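Local structure of sugar kinase, pfkB family (Thermotoga maritima, 2AJR) at residues 110-113 with 114-117; 127-130 with 131-134; 188-191 with 192-195; 294-297 with 298-302; 305-308 with 309-313. The protein probably phosphorylates a sugar phosphate at the expense of ATP, as a member of the pfkB family of carbohydrate kinases and a possible 1-phosphofructokinase. One frame throughout, in Å; residues are numbered along the deposited sequence. Where two conformers were deposited one is given.

Contact 1 of 5, residues 110-113 with 114-117; sequences IIDE and KNKT
Asp-112 reaches across the turn to Lys-114, Asn-115 and Thr-117, and its side chain is best followed outward from the strand. CB lies against the hydroxyl of Thr-117, 3.1 Å from OG1. With CG anti to the backbone N (chi1 180°), the carboxylate is swung over the turn that follows. OD1 then takes the backbone N-H of Asn-115 at 3.3 Å, a nearly straight bond that arrives from above the carboxylate plane, and a weak one from Lys-114 N. OD2 receives Asn-115 ND2 on its syn side at 3.0 Å, the amide standing steeply to the carboxylate with 76° between the planes; ND2 is also hydrogen-bonded to Asp-31. A water donates to OD2 and accepts from Thr-117 OG1, tying the tip back to the next strand. Along the backbone, Asp-112 N gives a short bond of 2.8 Å to Thr-117 O, and Thr-117 N returns one to Asp-112 O. Two residues, Lys-116 and Thr-117, stand across from the single Asp-112, which makes this a G1 beta bulge. Lys-116 bends back so that NZ donates to Glu-113 O at 3.1 Å, while its charge is also paired with Asp-264. The hairpin joins strands 105-112 and 117-122 at the edge of the four-stranded sheet; the backbone of Asp-31 and Phe-32 also binds the Asp-112 carboxylate, and the second subunit packs on Ile-110 and Thr-117.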
loop_
_atom_site.group_PDB
_atom_site.type_symbol
_atom_site.label_atom_id
_atom_site.label_comp_id
_atom_site.label_asym_id
_atom_site.label_seq_id
_atom_site.Cartn_x
_atom_site.Cartn_y
_atom_site.Cartn_z
ATOM N N ILE A 110 3.794 2.192 -8.715
ATOM C CA ILE A 110 3.943 3.629 -8.886
ATOM C C ILE A 110 4.433 3.883 -10.313
ATOM O O ILE A 110 5.466 3.370 -10.728
ATOM C CB ILE A 110 4.928 4.202 -7.848
ATOM C CG1 ILE A 110 4.435 3.871 -6.430
ATOM C CG2 ILE A 110 5.086 5.721 -8.036
ATOM C CD1 ILE A 110 5.489 3.942 -5.360
ATOM N N ILE A 111 3.661 4.643 -11.077
ATOM C CA ILE A 111 3.912 4.810 -12.507
ATOM C C ILE A 111 4.217 6.262 -12.761
ATOM O O ILE A 111 3.411 7.124 -12.420
ATOM C CB ILE A 111 2.714 4.336 -13.315
ATOM C CG1 ILE A 111 2.550 2.813 -13.108
ATOM C CG2 ILE A 111 2.891 4.658 -14.772
ATOM C CD1 ILE A 111 1.293 2.215 -13.693
ATOM N N ASP A 112 5.415 6.523 -13.293
ATOM C CA ASP A 112 5.889 7.890 -13.591
ATOM C C ASP A 112 5.931 8.030 -15.118
ATOM O O ASP A 112 6.889 7.606 -15.772
ATOM C CB ASP A 112 7.274 8.128 -12.961
ATOM C CG ASP A 112 7.836 9.527 -13.237
ATOM O OD1 ASP A 112 7.261 10.297 -14.049
ATOM O OD2 ASP A 112 8.876 9.865 -12.616
ATOM N N GLU A 113 4.880 8.614 -15.676
ATOM C CA GLU A 113 4.693 8.634 -17.132
ATOM C C GLU A 113 5.694 9.550 -17.834
ATOM O O GLU A 113 6.041 9.309 -18.987
ATOM C CB GLU A 113 3.263 9.071 -17.483
ATOM C CG GLU A 113 2.611 8.179 -18.533
ATOM C CD GLU A 113 1.411 8.822 -19.200
ATOM O OE1 GLU A 113 0.871 9.823 -18.662
ATOM O OE2 GLU A 113 1.017 8.310 -20.275
ATOM N N LYS A 114 6.141 10.597 -17.140
ATOM C CA LYS A 114 7.138 11.515 -17.668
ATOM C C LYS A 114 8.504 10.836 -17.865
ATOM O O LYS A 114 9.105 10.940 -18.947
ATOM C CB LYS A 114 7.283 12.724 -16.745
ATOM C CG LYS A 114 8.366 13.702 -17.181
ATOM C CD LYS A 114 8.438 14.914 -16.260
ATOM C CE LYS A 114 9.785 15.614 -16.375
ATOM N NZ LYS A 114 9.909 16.739 -15.409
ATOM N N ASN A 115 8.992 10.150 -16.831
ATOM C CA ASN A 115 10.318 9.522 -16.878
ATOM C C ASN A 115 10.260 8.060 -17.314
ATOM O O ASN A 115 11.266 7.353 -17.266
ATOM C CB ASN A 115 10.995 9.619 -15.511
ATOM C CG ASN A 115 11.350 11.038 -15.131
ATOM O OD1 ASN A 115 12.415 11.538 -15.485
ATOM N ND2 ASN A 115 10.468 11.688 -14.384
ATOM N N LYS A 116 9.077 7.619 -17.742
ATOM C CA LYS A 116 8.806 6.215 -18.091
ATOM C C LYS A 116 9.374 5.251 -17.051
ATOM O O LYS A 116 10.324 4.525 -17.327
ATOM C CB LYS A 116 9.343 5.867 -19.495
ATOM C CG LYS A 116 9.016 6.886 -20.591
ATOM C CD LYS A 116 7.532 6.949 -20.887
ATOM C CE LYS A 116 7.180 8.025 -21.928
ATOM N NZ LYS A 116 5.702 8.307 -21.899
ATOM N N THR A 117 8.800 5.259 -15.851
ATOM C CA THR A 117 9.228 4.323 -14.796
ATOM C C THR A 117 8.041 3.675 -14.075
ATOM O O THR A 117 7.018 4.312 -13.873
ATOM C CB THR A 117 10.185 4.995 -13.760
ATOM O OG1 THR A 117 9.458 5.900 -12.927
ATOM C CG2 THR A 117 11.336 5.748 -14.464
HETATM O O HOH W 1 10.633 7.980 -11.603
#

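Contact 2 of 5, residues 127-130 with 131-134; sequences DVTD and MDVN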
loop_
_atom_site.group_PDB
_atom_site.type_symbol
_atom_site.label_atom_id
_atom_site.label_comp_id
_atom_site.label_asym_id
_atom_site.label_seq_id
_atom_site.Cartn_x
_atom_site.Cartn_y
_atom_site.Cartn_z
ATOM N N ASP A 127 -0.250 -17.381 3.733
ATOM C CA ASP A 127 0.042 -18.799 3.914
ATOM C C ASP A 127 -1.225 -19.606 3.692
ATOM O O ASP A 127 -2.237 -19.359 4.339
ATOM C CB ASP A 127 0.517 -19.098 5.346
ATOM C CG ASP A 127 1.978 -18.783 5.577
ATOM O OD1 ASP A 127 2.639 -18.200 4.695
ATOM O OD2 ASP A 127 2.458 -19.111 6.680
ATOM N N VAL A 128 -1.159 -20.582 2.798
ATOM C CA VAL A 128 -2.257 -21.501 2.590
ATOM C C VAL A 128 -1.893 -22.848 3.199
ATOM O O VAL A 128 -0.789 -23.342 3.023
ATOM C CB VAL A 128 -2.554 -21.630 1.103
ATOM C CG1 VAL A 128 -3.606 -22.695 0.858
ATOM C CG2 VAL A 128 -2.997 -20.258 0.537
ATOM N N THR A 129 -2.823 -23.419 3.943
ATOM C CA THR A 129 -2.623 -24.709 4.581
ATOM C C THR A 129 -2.908 -25.849 3.607
ATOM O O THR A 129 -3.379 -25.626 2.487
ATOM C CB THR A 129 -3.567 -24.885 5.768
ATOM O OG1 THR A 129 -4.905 -25.077 5.286
ATOM C CG2 THR A 129 -3.502 -23.673 6.705
ATOM N N ASP A 130 -2.634 -27.073 4.051
ATOM C CA ASP A 130 -2.845 -28.260 3.228
ATOM C C ASP A 130 -4.348 -28.585 3.070
ATOM O O ASP A 130 -4.780 -29.081 2.031
ATOM C CB ASP A 130 -2.080 -29.452 3.821
ATOM C CG ASP A 130 -1.293 -30.211 2.776
ATOM O OD1 ASP A 130 -0.606 -29.560 1.957
ATOM O OD2 ASP A 130 -1.349 -31.455 2.784
HETATM N N MSE A 131 -5.135 -28.314 4.105
HETATM C CA MSE A 131 -6.576 -28.475 3.976
HETATM C C MSE A 131 -7.146 -27.525 2.924
HETATM O O MSE A 131 -7.982 -27.941 2.122
HETATM C CB MSE A 131 -7.297 -28.342 5.322
HETATM C CG MSE A 131 -7.528 -29.697 6.003
HETATM SE SE MSE A 131 -8.523 -30.988 4.867
HETATM C CE MSE A 131 -10.325 -30.842 5.734
ATOM N N ASP A 132 -6.666 -26.283 2.889
ATOM C CA ASP A 132 -7.117 -25.318 1.899
ATOM C C ASP A 132 -6.782 -25.797 0.492
ATOM O O ASP A 132 -7.618 -25.715 -0.414
ATOM C CB ASP A 132 -6.478 -23.941 2.123
ATOM C CG ASP A 132 -6.946 -23.260 3.400
ATOM O OD1 ASP A 132 -8.033 -23.612 3.920
ATOM O OD2 ASP A 132 -6.193 -22.372 3.881
ATOM N N VAL A 133 -5.566 -26.297 0.303
ATOM C CA VAL A 133 -5.153 -26.754 -1.020
ATOM C C VAL A 133 -6.040 -27.924 -1.450
ATOM O O VAL A 133 -6.441 -27.990 -2.605
ATOM C CB VAL A 133 -3.621 -27.097 -1.083
ATOM C CG1 VAL A 133 -3.254 -27.835 -2.372
ATOM C CG2 VAL A 133 -2.808 -25.831 -0.966
ATOM N N ASN A 134 -6.373 -28.818 -0.522
ATOM C CA ASN A 134 -7.256 -29.942 -0.838
ATOM C C ASN A 134 -8.655 -29.502 -1.234
ATOM O O ASN A 134 -9.203 -29.975 -2.222
ATOM C CB ASN A 134 -7.313 -30.944 0.320
ATOM C CG ASN A 134 -6.044 -31.771 0.424
ATOM O OD1 ASN A 134 -5.286 -31.914 -0.551
ATOM N ND2 ASN A 134 -5.801 -32.325 1.601
#
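Thr-129 OG1 accepts the backbone N-H of Asp-132 at 3.2 Å, with an angle of 164° at the hydrogen. The first turn of a helix has amide N-H groups with no carbonyl one turn earlier to receive them, and here a side-chain oxygen meets one of these donors. The hydroxyl can do so because OG1 sits between the backbone N and the carbonyl carbon (chi1 72°), turned into the start of the helix. The threonine carbonyl is used as well: Val-133 N donates to Thr-129 O at 3.2 Å. One residue further on, Asn-134 N donates to Asp-130 O at 3.0 Å, and the regular i to i+4 ladder has begun. Thr-129 is thus the N-cap of helix 130-144, the element that follows strand 117-122 and its connecting loop. The carboxylate of Asp-132 curls back toward the cap, leaving OD2 3.3 Å from Thr-129 OG1; its negative charge at a helix N-terminus would probably be favoured by the helix dipole. On the buried side, Val-128 lays CG1 against Asp-132 CB at 3.4 Å and against Val-133 CG2 at 3.7 Å, the two valines crossing at about a right angle. Val-160 touches both valines, and the backbone of Val-128 is hydrogen-bonded to that of Pro-158. Asp-127 OD1 makes a salt bridge to Lys-45 of the second subunit.

Contact 3 of 5, residues 188-191 with 192-195; sequences LERI and YEGP
The ring of Tyr-192 has the carbonyl oxygen of Leu-188 at its edge, in the ring plane, with CD1 3.2 Å from Leu-188 O, while Ile-191 CG2 comes at it obliquely, 4.1 Å from Tyr-192 CD1. The second flat group, the guanidinium of Arg-190, meets Glu-193: OE1 lies at its edge and in its plane, OE2 stands obliquely to it, and the guanidinium and carboxylate planes are 37° apart. Both pairs belong to the last turn of helix 185-193, the helix of a beta-alpha-beta unit between strands 178-182 and 200-201. The two groups serve different sides of that helix. Inward, the Tyr-192 ring also meets Phe-197 and Val-201, its hydroxyl is hydrogen-bonded to Ser-234, and Leu-188 and Ile-191 rest on Val-181 of the preceding strand. Outward, Arg-190 bends at chi2 and chi3 to bring NE within 3.2 Å of Glu-193 OE2, a salt bridge between residues three apart along the helix. Replacing the arginine by a leucine would probably leave the Glu-193 carboxylate without its charged mate in this turn and set it freer to turn. The backbone bonds weaken past Tyr-192. Tyr-192 N to Leu-188 O is short and straight, at 2.8 Å and 163°, whereas Glu-193 N to Glu-189 O is weak at 3.1 Å. Finally, Gly-194 N turns to a carbonyl only three residues back, giving another weak bond of 3.1 Å to Ile-191 O.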
loop_
_atom_site.group_PDB
_atom_site.type_symbol
_atom_site.label_atom_id
_atom_site.label_comp_id
_atom_site.label_asym_id
_atom_site.label_seq_id
_atom_site.Cartn_x
_atom_site.Cartn_y
_atom_site.Cartn_z
ATOM N N LEU A 188 7.292 -23.639 -14.187
ATOM C CA LEU A 188 7.091 -24.376 -15.446
ATOM C C LEU A 188 7.931 -25.651 -15.526
ATOM O O LEU A 188 7.501 -26.656 -16.076
ATOM C CB LEU A 188 7.409 -23.504 -16.672
ATOM C CG LEU A 188 6.394 -22.432 -17.050
ATOM C CD1 LEU A 188 6.841 -21.706 -18.301
ATOM C CD2 LEU A 188 5.009 -23.073 -17.250
ATOM N N GLU A 189 9.151 -25.575 -15.014
ATOM C CA GLU A 189 10.019 -26.750 -14.827
ATOM C C GLU A 189 9.238 -27.901 -14.153
ATOM O O GLU A 189 9.324 -29.073 -14.512
ATOM C CB GLU A 189 11.200 -26.343 -13.926
ATOM C CG GLU A 189 12.556 -26.847 -14.371
ATOM C CD GLU A 189 13.384 -25.794 -15.086
ATOM O OE1 GLU A 189 13.581 -24.695 -14.514
ATOM O OE2 GLU A 189 13.858 -26.081 -16.207
ATOM N N ARG A 190 8.448 -27.521 -13.166
ATOM C CA ARG A 190 7.708 -28.464 -12.349
ATOM C C ARG A 190 6.559 -29.076 -13.167
ATOM O O ARG A 190 6.277 -30.271 -13.064
ATOM C CB ARG A 190 7.219 -27.696 -11.128
ATOM C CG ARG A 190 7.374 -28.322 -9.799
ATOM C CD ARG A 190 8.615 -29.170 -9.563
ATOM N NE ARG A 190 8.140 -30.335 -8.813
ATOM C CZ ARG A 190 7.798 -30.319 -7.525
ATOM N NH1 ARG A 190 7.941 -29.218 -6.795
ATOM N NH2 ARG A 190 7.340 -31.425 -6.949
ATOM N N ILE A 191 5.949 -28.253 -14.024
ATOM C CA ILE A 191 4.926 -28.702 -14.980
ATOM C C ILE A 191 5.501 -29.617 -16.067
ATOM O O ILE A 191 4.925 -30.657 -16.381
ATOM C CB ILE A 191 4.237 -27.495 -15.670
ATOM C CG1 ILE A 191 3.317 -26.774 -14.678
ATOM C CG2 ILE A 191 3.466 -27.933 -16.931
ATOM C CD1 ILE A 191 2.852 -25.387 -15.147
ATOM N N TYR A 192 6.626 -29.232 -16.647
ATOM C CA TYR A 192 7.220 -30.030 -17.738
ATOM C C TYR A 192 7.898 -31.318 -17.257
ATOM O O TYR A 192 8.339 -32.110 -18.082
ATOM C CB TYR A 192 8.123 -29.179 -18.650
ATOM C CG TYR A 192 7.278 -28.357 -19.592
ATOM C CD1 TYR A 192 6.743 -27.139 -19.181
ATOM C CD2 TYR A 192 6.948 -28.818 -20.858
ATOM C CE1 TYR A 192 5.919 -26.390 -20.009
ATOM C CE2 TYR A 192 6.121 -28.065 -21.711
ATOM C CZ TYR A 192 5.609 -26.850 -21.270
ATOM O OH TYR A 192 4.797 -26.070 -22.060
ATOM N N GLU A 193 7.980 -31.518 -15.939
ATOM C CA GLU A 193 8.213 -32.846 -15.369
ATOM C C GLU A 193 7.064 -33.758 -15.792
ATOM O O GLU A 193 7.242 -34.727 -16.482
ATOM C CB GLU A 193 8.246 -32.836 -13.815
ATOM C CG GLU A 193 9.420 -32.123 -13.114
ATOM C CD GLU A 193 9.415 -32.285 -11.569
ATOM O OE1 GLU A 193 8.606 -33.063 -11.024
ATOM O OE2 GLU A 193 10.236 -31.636 -10.886
ATOM N N GLY A 194 5.860 -33.401 -15.371
ATOM C CA GLY A 194 4.765 -34.378 -15.196
ATOM C C GLY A 194 4.229 -34.851 -16.516
ATOM O O GLY A 194 4.496 -34.221 -17.550
ATOM N N PRO A 195 3.485 -35.959 -16.488
ATOM C CA PRO A 195 3.025 -36.703 -17.662
ATOM C C PRO A 195 2.205 -35.916 -18.670
ATOM O O PRO A 195 2.224 -36.256 -19.858
ATOM C CB PRO A 195 2.184 -37.843 -17.060
ATOM C CG PRO A 195 1.903 -37.446 -15.677
ATOM C CD PRO A 195 3.060 -36.605 -15.243
#

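Contact 4 of 5, residues 294-297 with 298-302; sequences AKFG and FASAL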
loop_
_atom_site.group_PDB
_atom_site.type_symbol
_atom_site.label_atom_id
_atom_site.label_comp_id
_atom_site.label_asym_id
_atom_site.label_seq_id
_atom_site.Cartn_x
_atom_site.Cartn_y
_atom_site.Cartn_z
ATOM N N ALA A 294 -1.476 -16.329 -31.502
ATOM C CA ALA A 294 -0.392 -15.513 -30.954
ATOM C C ALA A 294 -0.430 -14.077 -31.491
ATOM O O ALA A 294 -0.160 -13.133 -30.751
ATOM C CB ALA A 294 0.946 -16.150 -31.238
ATOM N N LYS A 295 -0.778 -13.920 -32.769
ATOM C CA LYS A 295 -0.857 -12.594 -33.398
ATOM C C LYS A 295 -1.949 -11.751 -32.776
ATOM O O LYS A 295 -1.776 -10.552 -32.553
ATOM C CB LYS A 295 -1.110 -12.709 -34.910
ATOM C CG LYS A 295 0.156 -13.042 -35.726
ATOM C CD LYS A 295 -0.148 -13.532 -37.144
ATOM C CE LYS A 295 -0.660 -12.411 -38.057
ATOM N NZ LYS A 295 -0.993 -12.911 -39.421
ATOM N N PHE A 296 -3.090 -12.379 -32.526
ATOM C CA PHE A 296 -4.198 -11.691 -31.901
ATOM C C PHE A 296 -3.836 -11.366 -30.449
ATOM O O PHE A 296 -4.169 -10.294 -29.944
ATOM C CB PHE A 296 -5.469 -12.539 -31.970
ATOM C CG PHE A 296 -6.711 -11.808 -31.532
ATOM C CD1 PHE A 296 -7.416 -11.022 -32.423
ATOM C CD2 PHE A 296 -7.170 -11.911 -30.235
ATOM C CE1 PHE A 296 -8.555 -10.347 -32.027
ATOM C CE2 PHE A 296 -8.307 -11.247 -29.834
ATOM C CZ PHE A 296 -9.002 -10.457 -30.732
ATOM N N GLY A 297 -3.138 -12.288 -29.792
ATOM C CA GLY A 297 -2.659 -12.062 -28.441
ATOM C C GLY A 297 -1.755 -10.850 -28.409
ATOM O O GLY A 297 -1.900 -9.985 -27.537
ATOM N N PHE A 298 -0.847 -10.773 -29.383
ATOM C CA PHE A 298 0.136 -9.692 -29.452
ATOM C C PHE A 298 -0.584 -8.366 -29.645
ATOM O O PHE A 298 -0.241 -7.385 -29.007
ATOM C CB PHE A 298 1.160 -9.945 -30.581
ATOM C CG PHE A 298 2.407 -9.105 -30.477
ATOM C CD1 PHE A 298 2.455 -7.832 -31.033
ATOM C CD2 PHE A 298 3.525 -9.580 -29.812
ATOM C CE1 PHE A 298 3.600 -7.052 -30.921
ATOM C CE2 PHE A 298 4.675 -8.810 -29.700
ATOM C CZ PHE A 298 4.716 -7.547 -30.259
ATOM N N ALA A 299 -1.599 -8.355 -30.503
ATOM C CA ALA A 299 -2.425 -7.167 -30.721
ATOM C C ALA A 299 -3.027 -6.662 -29.408
ATOM O O ALA A 299 -2.994 -5.462 -29.136
ATOM C CB ALA A 299 -3.527 -7.466 -31.722
ATOM N N SER A 300 -3.573 -7.571 -28.598
ATOM C CA SER A 300 -4.187 -7.178 -27.326
ATOM C C SER A 300 -3.146 -6.573 -26.389
ATOM O O SER A 300 -3.381 -5.504 -25.801
ATOM C CB SER A 300 -4.877 -8.367 -26.647
ATOM O OG SER A 300 -5.717 -9.063 -27.564
ATOM N N ALA A 301 -2.000 -7.257 -26.278
ATOM C CA ALA A 301 -0.902 -6.788 -25.455
ATOM C C ALA A 301 -0.571 -5.358 -25.839
ATOM O O ALA A 301 -0.459 -4.501 -24.969
ATOM C CB ALA A 301 0.323 -7.690 -25.610
ATOM N N LEU A 302 -0.437 -5.092 -27.137
ATOM C CA LEU A 302 -0.112 -3.751 -27.588
ATOM C C LEU A 302 -1.186 -2.798 -27.132
ATOM O O LEU A 302 -0.870 -1.704 -26.669
ATOM C CB LEU A 302 0.054 -3.665 -29.120
ATOM C CG LEU A 302 1.411 -4.152 -29.654
ATOM C CD1 LEU A 302 1.444 -4.127 -31.153
ATOM C CD2 LEU A 302 2.574 -3.339 -29.073
#
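Helix 290-304 leads toward the magnesium site, and its middle two turns are a compact example of how a buried helix satisfies its polar groups. Ser-300 brings two donors, its backbone N and its hydroxyl OG, to one acceptor: both lie 3.1 Å from Phe-296 O and reach that oxygen from opposite faces of the carbonyl plane. The hydroxyl is placed for this by having OG anti to its own carbonyl carbon, beside the backbone N (chi1 -49°), which points it back down the helix and satisfies a polar group within an apolar environment. Around it the ladder is regular. Phe-298 N donates to Ala-294 O at 2.8 Å, Ala-299 N to Lys-295 O at 3.0 Å, and Ala-301 N to Gly-297 O at 3.0 Å. The side chains mostly fan out from this ladder instead of meeting one another. One near approach is that of Ser-300 OG to the Phe-296 ring, obliquely and 4.1 Å from CE2. Phe-296 packs on Leu-315, Ile-318 and Tyr-282, whereas Phe-298 meets the ring of Phe-325 and touches Ile-257 and Tyr-275. Ala-299 lies on Ile-318, and Ala-301 on Tyr-275. A serine hydroxyl bonded to the carbonyl four residues before it, as here, is typical of serines buried within alpha-helices.

Contact 5 of 5, residues 305-308 with 309-313; sequences TRRK and EKYMP. With MG (magnesium ion), chain C.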
loop_
_atom_site.group_PDB
_atom_site.type_symbol
_atom_site.label_atom_id
_atom_site.label_comp_id
_atom_site.label_asym_id
_atom_site.label_seq_id
_atom_site.Cartn_x
_atom_site.Cartn_y
_atom_site.Cartn_z
ATOM N N THR A 305 -0.990 -1.606 -23.607
ATOM C CA THR A 305 0.020 -0.598 -23.321
ATOM C C THR A 305 -0.405 0.819 -23.702
ATOM O O THR A 305 0.263 1.775 -23.349
ATOM C CB THR A 305 1.324 -0.874 -24.065
ATOM O OG1 THR A 305 1.186 -0.435 -25.425
ATOM C CG2 THR A 305 1.668 -2.349 -24.029
ATOM N N ARG A 306 -1.489 0.992 -24.433
ATOM C CA ARG A 306 -1.824 2.354 -24.864
ATOM C C ARG A 306 -2.284 3.254 -23.734
ATOM O O ARG A 306 -2.440 4.437 -23.960
ATOM C CB ARG A 306 -2.868 2.378 -25.988
ATOM C CG ARG A 306 -2.456 1.663 -27.262
ATOM C CD ARG A 306 -0.992 1.862 -27.576
ATOM N NE ARG A 306 -0.584 1.168 -28.790
ATOM C CZ ARG A 306 0.683 1.030 -29.184
ATOM N NH1 ARG A 306 1.679 1.555 -28.476
ATOM N NH2 ARG A 306 0.954 0.369 -30.305
ATOM N N ARG A 307 -2.501 2.716 -22.534
ATOM C CA ARG A 307 -2.863 3.539 -21.381
ATOM C C ARG A 307 -1.958 3.296 -20.195
ATOM O O ARG A 307 -1.501 2.183 -19.988
ATOM C CB ARG A 307 -4.293 3.255 -20.960
ATOM C CG ARG A 307 -5.261 3.433 -22.067
ATOM C CD ARG A 307 -6.674 3.314 -21.587
ATOM N NE ARG A 307 -7.574 3.150 -22.714
ATOM C CZ ARG A 307 -8.899 3.195 -22.640
ATOM N NH1 ARG A 307 -9.505 3.398 -21.480
ATOM N NH2 ARG A 307 -9.623 3.042 -23.742
ATOM N N LYS A 308 -1.733 4.335 -19.398
ATOM C CA LYS A 308 -0.905 4.226 -18.196
ATOM C C LYS A 308 -1.506 3.303 -17.148
ATOM O O LYS A 308 -0.773 2.666 -16.400
ATOM C CB LYS A 308 -0.578 5.610 -17.594
ATOM C CG LYS A 308 -1.743 6.420 -17.030
ATOM C CD LYS A 308 -1.255 7.799 -16.470
ATOM C CE LYS A 308 -2.382 8.831 -16.314
ATOM N NZ LYS A 308 -3.632 8.232 -15.785
ATOM N N GLU A 309 -2.830 3.215 -17.107
ATOM C CA GLU A 309 -3.504 2.323 -16.158
ATOM C C GLU A 309 -3.529 0.929 -16.718
ATOM O O GLU A 309 -3.444 0.744 -17.930
ATOM C CB GLU A 309 -4.962 2.718 -15.897
ATOM C CG GLU A 309 -5.196 4.185 -15.702
ATOM C CD GLU A 309 -5.356 4.943 -17.009
ATOM O OE1 GLU A 309 -5.678 4.305 -18.045
ATOM O OE2 GLU A 309 -5.161 6.181 -16.981
ATOM N N LYS A 310 -3.658 -0.037 -15.818
ATOM C CA LYS A 310 -4.037 -1.386 -16.169
ATOM C C LYS A 310 -5.322 -1.243 -16.952
ATOM O O LYS A 310 -6.316 -0.734 -16.423
ATOM C CB LYS A 310 -4.270 -2.239 -14.913
ATOM C CG LYS A 310 -4.480 -3.730 -15.202
ATOM C CD LYS A 310 -4.228 -4.626 -13.969
ATOM C CE LYS A 310 -5.255 -4.401 -12.870
ATOM N NZ LYS A 310 -5.280 -5.512 -11.869
ATOM N N TYR A 311 -5.257 -1.625 -18.226
ATOM C CA TYR A 311 -6.366 -1.554 -19.139
ATOM C C TYR A 311 -6.404 -2.851 -19.923
ATOM O O TYR A 311 -5.450 -3.222 -20.582
ATOM C CB TYR A 311 -6.204 -0.353 -20.071
ATOM C CG TYR A 311 -7.109 -0.340 -21.293
ATOM C CD1 TYR A 311 -8.494 -0.170 -21.182
ATOM C CD2 TYR A 311 -6.570 -0.449 -22.567
ATOM C CE1 TYR A 311 -9.314 -0.147 -22.320
ATOM C CE2 TYR A 311 -7.363 -0.420 -23.701
ATOM C CZ TYR A 311 -8.732 -0.270 -23.584
ATOM O OH TYR A 311 -9.483 -0.259 -24.752
HETATM N N MSE A 312 -7.509 -3.558 -19.808
HETATM C CA MSE A 312 -7.768 -4.710 -20.631
HETATM C C MSE A 312 -8.600 -4.188 -21.802
HETATM O O MSE A 312 -9.644 -3.580 -21.595
HETATM C CB MSE A 312 -8.537 -5.757 -19.834
HETATM C CG MSE A 312 -7.833 -6.216 -18.571
HETATM SE SE MSE A 312 -6.056 -7.083 -18.918
HETATM C CE MSE A 312 -4.832 -5.818 -17.932
ATOM N N PRO A 313 -8.126 -4.402 -23.034
ATOM C CA PRO A 313 -8.744 -3.771 -24.193
ATOM C C PRO A 313 -10.039 -4.423 -24.646
ATOM O O PRO A 313 -10.274 -5.590 -24.345
ATOM C CB PRO A 313 -7.678 -3.947 -25.271
ATOM C CG PRO A 313 -6.999 -5.224 -24.906
ATOM C CD PRO A 313 -6.973 -5.237 -23.411
HETATM MG MG MG C . -1.503 -0.104 -19.275
#
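Metal coordination comes first: a magnesium ion is held by two backbone carbonyls of this loop, Arg-307 O at 2.4 Å and Glu-309 O at 2.5 Å. Sharing the cation brings these two acceptors within 3.2 Å of each other, Arg-307 O to Glu-309 O. Stacking comes next. The guanidinium of Arg-307 lies flat on the ring of Tyr-311, planes 8° apart and centres 3.6 Å apart, in a cation-pi arrangement over the ring face. The arginine arrives there with its chain extended from CG to NE, and CD adds a CH-pi contact 3.9 Å from the ring centroid of Tyr-311. Pro-313 N lies over the opposite face. A leucine in place of Tyr-311 would probably leave the guanidinium without its flat platform and free to swing. The charged contact is between neighbours: Lys-308 NZ forms a salt bridge with Glu-309 OE2 at 2.8 Å, on the anti side of the carboxylate, and the same lysine makes a cation-pi contact with Phe-28. His-267 and Ala-304 complete the magnesium site, to which this loop after helix 290-304 gives two carbonyl ligands, an arrangement consistent with the cation-binding loops of ribokinase-family enzymes.

Overall arrangement
The five contacts run from core to surface. Contact 4 is the most buried and relies on helix backbone bonds, with apolar side chains turned to other elements; contact 2, at the opposite side of the chain, is a surface helix start whose chemistry is capping. Contact 3 is partly buried, one side of its helix facing the sheet and the other carrying a salt bridge. Contact 1, also partly buried, is held by carboxylate hydrogen bonds, whereas contact 5, a surface loop, combines metal, stacking and salt-bridge chemistry. These two touch: Ile-111 CD1 packs on Lys-308 O at 3.4 Å, so the hairpin borders the magnesium loop. Contact 5 also meets contact 4, through Pro-313.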